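Local coordinates for peptidoglycan synthetase penicillin-binding protein 3 (Bifidobacterium adolescentis, PDB 4YE5) that probably cross-links peptidoglycan as a penicillin-binding transpeptidase of the bacterial cell wall, at residues A[302-314]-A[327-339]. Residues are numbered along the deposited sequence; the frame is centred on the assembly and turned at random.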
# COMPACT_ATOMS: atom_id res chain seq x y z
N LEU A 302 -14.45 14.79 32.25
CA LEU A 302 -13.84 14.28 33.47
C LEU A 302 -12.83 15.28 33.99
O LEU A 302 -12.70 15.47 35.19
CB LEU A 302 -13.17 12.93 33.22
CG LEU A 302 -14.16 11.81 32.93
CD1 LEU A 302 -13.44 10.51 32.72
CD2 LEU A 302 -15.18 11.71 34.08
N HIS A 303 -12.12 15.93 33.07
CA HIS A 303 -11.23 17.01 33.44
C HIS A 303 -11.28 18.09 32.38
O HIS A 303 -11.80 17.86 31.28
CB HIS A 303 -9.79 16.50 33.64
CG HIS A 303 -9.57 15.84 34.97
ND1 HIS A 303 -9.58 16.55 36.16
CD2 HIS A 303 -9.36 14.55 35.30
CE1 HIS A 303 -9.38 15.72 37.16
NE2 HIS A 303 -9.23 14.50 36.67
N LYS A 304 -10.77 19.27 32.71
CA LYS A 304 -10.46 20.28 31.70
C LYS A 304 -8.96 20.27 31.45
O LYS A 304 -8.18 19.83 32.30
CB LYS A 304 -10.91 21.67 32.14
CG LYS A 304 -12.44 21.86 32.21
CD LYS A 304 -12.78 23.10 33.02
CE LYS A 304 -14.26 23.12 33.40
NZ LYS A 304 -15.13 22.81 32.22
N ILE A 305 -8.57 20.77 30.28
CA ILE A 305 -7.20 20.66 29.80
C ILE A 305 -6.23 21.42 30.72
O ILE A 305 -5.06 21.08 30.82
CB ILE A 305 -7.08 21.18 28.34
CG1 ILE A 305 -5.71 20.86 27.74
CG2 ILE A 305 -7.40 22.68 28.26
CD1 ILE A 305 -5.41 19.40 27.74
N ASP A 306 -6.73 22.44 31.40
CA ASP A 306 -5.86 23.20 32.29
C ASP A 306 -6.03 22.86 33.78
O ASP A 306 -5.58 23.62 34.63
CB ASP A 306 -5.99 24.70 32.04
CG ASP A 306 -7.41 25.21 32.26
OD1 ASP A 306 -8.33 24.38 32.45
OD2 ASP A 306 -7.59 26.44 32.23
N ASP A 307 -6.66 21.72 34.09
CA ASP A 307 -6.81 21.27 35.48
C ASP A 307 -5.44 21.04 36.11
O ASP A 307 -4.54 20.52 35.46
CB ASP A 307 -7.63 19.99 35.58
CG ASP A 307 -9.14 20.25 35.55
OD1 ASP A 307 -9.54 21.42 35.71
OD2 ASP A 307 -9.91 19.29 35.37
N LYS A 308 -5.30 21.40 37.38
CA LYS A 308 -4.01 21.35 38.05
C LYS A 308 -3.85 20.08 38.87
O LYS A 308 -4.74 19.71 39.64
CB LYS A 308 -3.85 22.56 38.98
CG LYS A 308 -3.93 23.91 38.28
CD LYS A 308 -3.83 25.04 39.31
CE LYS A 308 -3.82 26.41 38.65
NZ LYS A 308 -5.05 26.66 37.84
N PHE A 309 -2.70 19.43 38.72
CA PHE A 309 -2.41 18.22 39.49
C PHE A 309 -1.08 18.34 40.22
O PHE A 309 -0.17 19.06 39.79
CB PHE A 309 -2.37 16.99 38.57
CG PHE A 309 -3.67 16.69 37.85
CD1 PHE A 309 -3.98 17.32 36.65
CD2 PHE A 309 -4.58 15.77 38.38
CE1 PHE A 309 -5.18 17.04 35.98
CE2 PHE A 309 -5.77 15.48 37.71
CZ PHE A 309 -6.07 16.11 36.51
N THR A 310 -0.98 17.62 41.34
CA THR A 310 0.30 17.35 41.97
C THR A 310 0.67 15.92 41.65
O THR A 310 -0.02 14.98 42.05
CB THR A 310 0.22 17.53 43.50
OG1 THR A 310 -0.19 18.87 43.80
CG2 THR A 310 1.57 17.25 44.15
N VAL A 311 1.76 15.75 40.91
CA VAL A 311 2.08 14.44 40.36
C VAL A 311 3.38 13.95 40.97
O VAL A 311 4.45 14.43 40.62
CB VAL A 311 2.21 14.51 38.81
CG1 VAL A 311 2.30 13.12 38.21
CG2 VAL A 311 1.02 15.25 38.22
N PRO A 312 3.29 12.98 41.90
CA PRO A 312 4.46 12.40 42.56
C PRO A 312 5.13 11.45 41.59
O PRO A 312 4.56 11.21 40.52
CB PRO A 312 3.85 11.64 43.74
CG PRO A 312 2.51 11.23 43.26
CD PRO A 312 2.03 12.32 42.31
N ASN A 313 6.31 10.92 41.89
CA ASN A 313 6.94 10.08 40.88
C ASN A 313 6.46 8.63 40.91
O ASN A 313 6.78 7.85 40.03
CB ASN A 313 8.47 10.18 40.87
CG ASN A 313 9.12 9.16 41.77
OD1 ASN A 313 9.90 8.33 41.31
ND2 ASN A 313 8.81 9.21 43.05
N THR A 314 5.69 8.27 41.92
CA THR A 314 5.00 6.98 41.88
C THR A 314 3.61 7.14 42.42
O THR A 314 3.34 8.07 43.17
CB THR A 314 5.70 5.90 42.72
OG1 THR A 314 5.47 6.15 44.11
CG2 THR A 314 7.20 5.85 42.43
N ASP A 327 12.81 9.58 37.61
CA ASP A 327 12.56 10.08 38.96
C ASP A 327 12.33 11.58 38.94
O ASP A 327 13.17 12.34 38.46
CB ASP A 327 13.75 9.77 39.87
CG ASP A 327 13.76 8.34 40.37
OD1 ASP A 327 12.67 7.81 40.66
OD2 ASP A 327 14.86 7.76 40.47
N HIS A 328 11.18 12.01 39.44
CA HIS A 328 10.97 13.43 39.70
C HIS A 328 10.36 13.56 41.09
O HIS A 328 10.14 12.56 41.76
CB HIS A 328 10.09 14.08 38.62
CG HIS A 328 8.83 13.34 38.32
ND1 HIS A 328 7.73 13.36 39.15
CD2 HIS A 328 8.49 12.54 37.27
CE1 HIS A 328 6.77 12.62 38.63
NE2 HIS A 328 7.20 12.11 37.49
N GLY A 329 10.11 14.78 41.54
CA GLY A 329 9.48 14.99 42.83
C GLY A 329 7.98 15.15 42.64
O GLY A 329 7.42 14.65 41.66
N ASN A 330 7.32 15.82 43.58
CA ASN A 330 5.91 16.15 43.44
C ASN A 330 5.70 17.34 42.50
O ASN A 330 5.73 18.49 42.93
CB ASN A 330 5.30 16.44 44.81
CG ASN A 330 5.19 15.20 45.67
OD1 ASN A 330 5.62 14.11 45.27
ND2 ASN A 330 4.62 15.35 46.85
N GLU A 331 5.46 17.06 41.22
CA GLU A 331 5.42 18.10 40.20
C GLU A 331 4.07 18.78 40.08
O GLU A 331 3.02 18.15 40.26
CB GLU A 331 5.83 17.52 38.84
CG GLU A 331 7.25 16.99 38.79
CD GLU A 331 8.28 18.08 38.55
OE1 GLU A 331 9.39 17.73 38.09
OE2 GLU A 331 8.00 19.27 38.82
N HIS A 332 4.11 20.08 39.78
CA HIS A 332 2.91 20.90 39.62
C HIS A 332 2.58 21.03 38.14
O HIS A 332 2.90 22.03 37.50
CB HIS A 332 3.14 22.30 40.20
CG HIS A 332 3.17 22.35 41.69
ND1 HIS A 332 3.23 23.53 42.40
CD2 HIS A 332 3.14 21.36 42.62
CE1 HIS A 332 3.24 23.28 43.69
NE2 HIS A 332 3.18 21.96 43.86
N TRP A 333 1.93 20.00 37.60
CA TRP A 333 1.60 19.96 36.18
C TRP A 333 0.10 20.09 35.95
O TRP A 333 -0.70 19.60 36.75
CB TRP A 333 2.08 18.64 35.57
CG TRP A 333 3.58 18.51 35.50
CD1 TRP A 333 4.49 19.52 35.40
CD2 TRP A 333 4.35 17.29 35.51
NE1 TRP A 333 5.77 19.01 35.35
CE2 TRP A 333 5.71 17.64 35.42
CE3 TRP A 333 4.01 15.93 35.59
CZ2 TRP A 333 6.74 16.69 35.41
CZ3 TRP A 333 5.03 14.98 35.58
CH2 TRP A 333 6.38 15.37 35.49
N THR A 334 -0.27 20.76 34.86
CA THR A 334 -1.66 20.72 34.41
C THR A 334 -1.89 19.44 33.63
O THR A 334 -0.96 18.67 33.40
CB THR A 334 -1.97 21.88 33.48
OG1 THR A 334 -1.13 21.79 32.32
CG2 THR A 334 -1.76 23.23 34.22
N LEU A 335 -3.13 19.21 33.20
CA LEU A 335 -3.41 18.01 32.41
C LEU A 335 -2.60 18.04 31.11
O LEU A 335 -2.05 17.02 30.70
CB LEU A 335 -4.90 17.89 32.10
CG LEU A 335 -5.31 16.55 31.47
CD1 LEU A 335 -5.05 15.42 32.44
CD2 LEU A 335 -6.78 16.58 31.06
N ALA A 336 -2.50 19.22 30.49
CA ALA A 336 -1.66 19.38 29.31
C ALA A 336 -0.20 19.01 29.61
O ALA A 336 0.47 18.35 28.81
CB ALA A 336 -1.76 20.81 28.78
N GLY A 337 0.29 19.41 30.78
CA GLY A 337 1.66 19.08 31.18
C GLY A 337 1.90 17.60 31.41
O GLY A 337 2.99 17.09 31.16
N ILE A 338 0.88 16.89 31.90
CA ILE A 338 0.98 15.43 32.04
C ILE A 338 1.25 14.78 30.67
O ILE A 338 2.05 13.83 30.55
CB ILE A 338 -0.28 14.83 32.73
CG1 ILE A 338 -0.21 15.11 34.25
CG2 ILE A 338 -0.41 13.33 32.45
CD1 ILE A 338 -1.55 15.05 34.97
N LEU A 339 0.60 15.31 29.63
CA LEU A 339 0.84 14.85 28.26
C LEU A 339 2.27 15.20 27.83
O LEU A 339 3.03 14.34 27.37
CB LEU A 339 -0.15 15.50 27.27
CG LEU A 339 0.05 15.00 25.83
CD1 LEU A 339 -0.31 13.49 25.69
CD2 LEU A 339 -0.66 15.86 24.75
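H328 and N313 meet through a CH-pi contact: CB of N313 sits over one imidazole face, 3.8 Å from the ring centroid, while CH2 of W333 covers the rim of the opposite face. At the edge of the same ring, CE1 comes within 3.2 Å of P312 O. In the ring plane, ND1 gives a nearly straight 2.8 Å bond to G329 O, and NE2 is bonded to D324, so both nitrogens fix the ring's rotation. The indole of W333 carries CB of E331 over its centre, and V311 comes obliquely against CE3 from across the ladder. F309 has the carbonyl of W333 at its edge, in plane, and sends CZ over the centre of the H303 face. It shares a face of the ribbon with V311 and W333; chi1 of -62° swings its ring towards I338, whose CD1 meets F309 CD1 at 3.7 Å, and L335, which lies side by side with it.

Backbone bonds tie the two antiparallel strands, among them V311 N to E331 O at 2.8 Å. Past the strands, A336 N donates to I305 O (3.2 Å), and T334 OG1 caps the helix, accepting from G337 N and also bonding P563 O. D307 OD2 takes H303 ND1 and K304 N from opposite faces of its carboxylate, pinning the turn.

The ribbon has two unlike sides: F309, V311 and L335 rest on helix 344-350 while W333 reaches Q341; K308, T310 and T334 share the other with H332, which stacks on W566. Donating from both nitrogens, one towards a carboxylate, H328 is probably protonated; D307 may bias H303 likewise.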